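Local coordinates for Serine/threonine-protein kinase Tel1 (Chaetomium thermophilum, PDB 6SKY) that probably acts as a DNA damage sensor, a serine/threonine kinase that phosphorylates proteins at [ST]-Q sites to activate checkpoint signalling, at residues Asn2420-Thr2424 with Arg2425-Leu2429; Gly1645-Pro1648 with Glu1649-Arg1653. All coordinates share one frame; numbering follows the deposited sequence.

Interaction 1 (Asn2420-Thr2424 with Arg2425-Leu2429); sequences NKVPT and RKFAL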
# COMPACT_ATOMS: atom_id res chain seq x y z
N ASN A 2420 14.99 39.25 18.59
CA ASN A 2420 15.44 40.36 17.77
C ASN A 2420 16.28 39.94 16.58
O ASN A 2420 16.75 40.81 15.84
CB ASN A 2420 16.22 41.36 18.61
CG ASN A 2420 15.35 42.09 19.57
OD1 ASN A 2420 14.65 43.03 19.20
ND2 ASN A 2420 15.37 41.68 20.83
N LYS A 2421 16.48 38.65 16.36
CA LYS A 2421 17.31 38.17 15.26
C LYS A 2421 16.50 37.61 14.12
O LYS A 2421 17.07 37.27 13.08
CB LYS A 2421 18.29 37.13 15.77
CG LYS A 2421 19.19 37.68 16.84
CD LYS A 2421 19.93 36.59 17.58
CE LYS A 2421 20.63 37.17 18.79
NZ LYS A 2421 21.47 36.16 19.47
N VAL A 2422 15.18 37.51 14.27
CA VAL A 2422 14.31 37.05 13.20
C VAL A 2422 13.97 38.24 12.31
O VAL A 2422 13.65 39.31 12.83
CB VAL A 2422 13.05 36.40 13.76
CG1 VAL A 2422 12.30 35.69 12.67
CG2 VAL A 2422 13.40 35.44 14.86
N PRO A 2423 14.06 38.11 11.00
CA PRO A 2423 13.52 39.16 10.13
C PRO A 2423 12.03 39.33 10.36
O PRO A 2423 11.30 38.36 10.51
CB PRO A 2423 13.81 38.63 8.72
CG PRO A 2423 14.88 37.64 8.90
CD PRO A 2423 14.67 37.02 10.23
N THR A 2424 11.58 40.58 10.38
CA THR A 2424 10.17 40.81 10.63
C THR A 2424 9.29 40.44 9.46
O THR A 2424 8.07 40.47 9.60
CB THR A 2424 9.93 42.27 11.01
OG1 THR A 2424 10.65 43.11 10.11
CG2 THR A 2424 10.40 42.53 12.41
N ARG A 2425 9.86 40.08 8.32
CA ARG A 2425 9.03 39.63 7.21
C ARG A 2425 8.45 38.25 7.44
O ARG A 2425 7.58 37.83 6.67
CB ARG A 2425 9.84 39.63 5.91
CG ARG A 2425 10.92 38.60 5.88
CD ARG A 2425 11.60 38.57 4.55
NE ARG A 2425 12.45 37.39 4.42
CZ ARG A 2425 13.73 37.35 4.79
NH1 ARG A 2425 14.43 36.24 4.64
NH2 ARG A 2425 14.30 38.42 5.31
N LYS A 2426 8.91 37.54 8.46
CA LYS A 2426 8.34 36.25 8.80
C LYS A 2426 7.03 36.39 9.55
O LYS A 2426 6.17 35.50 9.48
CB LYS A 2426 9.32 35.44 9.64
CG LYS A 2426 10.73 35.47 9.14
CD LYS A 2426 10.95 34.45 8.07
CE LYS A 2426 12.43 34.27 7.83
NZ LYS A 2426 12.71 33.12 6.97
N PHE A 2427 6.85 37.49 10.27
CA PHE A 2427 5.64 37.76 11.03
C PHE A 2427 4.70 38.73 10.32
O PHE A 2427 3.66 39.06 10.87
CB PHE A 2427 5.99 38.33 12.40
CG PHE A 2427 6.98 37.53 13.15
CD1 PHE A 2427 6.60 36.37 13.79
CD2 PHE A 2427 8.28 37.94 13.26
CE1 PHE A 2427 7.51 35.62 14.48
CE2 PHE A 2427 9.19 37.20 13.96
CZ PHE A 2427 8.81 36.04 14.57
N ALA A 2428 5.05 39.19 9.13
CA ALA A 2428 4.32 40.29 8.52
C ALA A 2428 2.89 39.91 8.17
O ALA A 2428 2.01 40.77 8.21
CB ALA A 2428 5.05 40.78 7.28
N LEU A 2429 2.65 38.65 7.84
CA LEU A 2429 1.31 38.20 7.48
C LEU A 2429 0.49 37.73 8.67
O LEU A 2429 -0.64 37.28 8.48
CB LEU A 2429 1.38 37.07 6.45
CG LEU A 2429 1.76 37.43 5.01
CD1 LEU A 2429 1.64 36.21 4.12
CD2 LEU A 2429 0.89 38.54 4.49
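Two successive backbone hydrogen bonds, accepted by Pro2423 O and Thr2424 O, close overlapping turns. Lys2426 N donates to Pro2423 O at 3.3 Å in a nearly straight bond (169°), and Phe2427 N donates to Thr2424 O with a more bent one (140°); both are i to i+3 links. Among the apolar contacts, Val2422 CG1 lies 3.7 Å from Phe2427 CE2, the two side chains crossing at about a right angle. With CG1 trans to its own nitrogen (chi1 -169°), the valine turns this methyl toward both the ring and Lys2426 CG, which is 3.9 Å away. Obliquely to the proline, the Arg2425 chain, extended from CG to NE, brings NH2 to 3.5 Å from Pro2423 CB, while NH1 forms a salt bridge with Asp2389. Replacing Arg2425 with alanine would probably leave Asp2389 without this charged mate and uncover the proline ring. The other polar ends are paired outside the turn: Lys2426 NZ in a salt bridge with Asp2392, Thr2424 OG1 in a hydrogen bond with Asp2459. This loop joins helix 2409-2418 to helix 2431-2434; Val2422 packs on helix 2348-2387, and Phe2427 meets helices 2394-2404 and 2444-2459 in the FAT region.

Interaction 2 (Gly1645-Pro1648 with Glu1649-Arg1653); sequences GEVP and EDLLR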
# COMPACT_ATOMS: atom_id res chain seq x y z
N GLY A 1645 11.52 23.39 -20.50
CA GLY A 1645 10.62 22.27 -20.61
C GLY A 1645 9.29 22.60 -21.21
O GLY A 1645 8.33 21.85 -21.02
N GLU A 1646 9.20 23.70 -21.94
CA GLU A 1646 7.96 24.18 -22.54
C GLU A 1646 8.10 24.22 -24.05
O GLU A 1646 9.13 24.64 -24.58
CB GLU A 1646 7.61 25.57 -22.02
CG GLU A 1646 6.90 25.55 -20.69
CD GLU A 1646 6.98 26.87 -19.98
OE1 GLU A 1646 7.43 27.85 -20.60
OE2 GLU A 1646 6.60 26.93 -18.79
N VAL A 1647 7.04 23.80 -24.73
CA VAL A 1647 6.98 23.76 -26.19
C VAL A 1647 6.65 25.15 -26.72
O VAL A 1647 5.77 25.82 -26.17
CB VAL A 1647 5.94 22.74 -26.66
CG1 VAL A 1647 5.91 22.66 -28.16
CG2 VAL A 1647 6.23 21.39 -26.07
N PRO A 1648 7.32 25.62 -27.77
CA PRO A 1648 6.87 26.85 -28.43
C PRO A 1648 5.45 26.69 -28.96
O PRO A 1648 5.09 25.66 -29.52
CB PRO A 1648 7.88 27.04 -29.57
CG PRO A 1648 8.58 25.74 -29.70
CD PRO A 1648 8.59 25.14 -28.34
N GLU A 1649 4.64 27.73 -28.77
CA GLU A 1649 3.20 27.62 -28.97
C GLU A 1649 2.79 27.51 -30.43
O GLU A 1649 1.65 27.15 -30.70
CB GLU A 1649 2.51 28.82 -28.34
CG GLU A 1649 2.99 29.12 -26.94
CD GLU A 1649 2.08 30.07 -26.19
OE1 GLU A 1649 1.09 30.54 -26.79
OE2 GLU A 1649 2.35 30.35 -25.00
N ASP A 1650 3.68 27.81 -31.37
CA ASP A 1650 3.35 27.58 -32.77
C ASP A 1650 3.22 26.10 -33.08
O ASP A 1650 2.47 25.72 -33.98
CB ASP A 1650 4.40 28.22 -33.67
CG ASP A 1650 5.38 29.08 -32.90
OD1 ASP A 1650 5.02 29.57 -31.80
OD2 ASP A 1650 6.51 29.28 -33.39
N LEU A 1651 3.94 25.26 -32.35
CA LEU A 1651 3.89 23.82 -32.55
C LEU A 1651 2.67 23.17 -31.92
O LEU A 1651 2.38 22.02 -32.23
CB LEU A 1651 5.16 23.18 -31.98
CG LEU A 1651 6.38 23.22 -32.88
CD1 LEU A 1651 7.62 22.85 -32.11
CD2 LEU A 1651 6.18 22.28 -34.01
N LEU A 1652 1.95 23.89 -31.07
CA LEU A 1652 0.82 23.32 -30.35
C LEU A 1652 -0.53 23.71 -30.94
O LEU A 1652 -1.54 23.11 -30.56
CB LEU A 1652 0.86 23.75 -28.89
CG LEU A 1652 2.01 23.21 -28.05
CD1 LEU A 1652 1.99 23.83 -26.67
CD2 LEU A 1652 1.90 21.72 -27.97
N ARG A 1653 -0.58 24.70 -31.82
CA ARG A 1653 -1.85 25.12 -32.40
C ARG A 1653 -2.24 24.20 -33.54
O ARG A 1653 -1.39 23.72 -34.30
CB ARG A 1653 -1.76 26.55 -32.90
CG ARG A 1653 -1.89 27.59 -31.82
CD ARG A 1653 -2.00 28.97 -32.42
NE ARG A 1653 -1.01 29.15 -33.48
CZ ARG A 1653 0.10 29.86 -33.35
NH1 ARG A 1653 0.37 30.48 -32.21
NH2 ARG A 1653 0.93 29.97 -34.37
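Val1647 CG1 touches two leucines of the following turn, 3.9 Å from Leu1651 CB and equally far from Leu1652 CG. The valine crosses Leu1651 at about a right angle but meets Leu1652 on a slant, the leucine's CD1 reaching the valine CB at 4.1 Å. Pro1648 adds a different kind of touch: its ring and Leu1651 lie alongside one another, pointing the same way, with CG of the proline 3.9 Å from CD1 of the leucine. What places these groups is the backbone. Leu1651 N donates to Pro1648 O at 3.1 Å (148°), and this i to i+3 bond closes the turn that brings Leu1651 back to the proline. Weak bonds from Leu1652 N and Arg1653 N to Glu1649 O continue the coil, whose residues 1649-1651 have helical torsions without a regular helical bonding pattern. On the valine, CG1 trans to the backbone nitrogen (chi1 -178°) is the branch presented to both leucines. The loop leaves helix 1627-1644 through Gly1645, with positive phi, and leads to helix 1657-1663; Val1647 and Leu1651 rest on helix 2077-2097, while Asp1650 and Leu1651 touch Trp1617 of helix 1606-1619.

Read from the N terminus, interaction 2 comes first, closing a short turn between helices 1627-1644 and 1657-1663. Hundreds of residues of mainly helical chain follow before interaction 1 closes its own turn between helices 2409-2418 and 2431-2434. The two are in series, neither nested nor crossed, and their nearest atoms are about 25 Å apart. In both, a Val-Pro pair precedes a turn closed by an i to i+3 backbone bond, and the valine packs on a neighbouring helix. Interaction 2 links its loop to the nearby helix 1606-1619 and the sequence-distant helix 2077-2097; interaction 1 sets its loop against helices 2348-2387, 2394-2404 and 2444-2459.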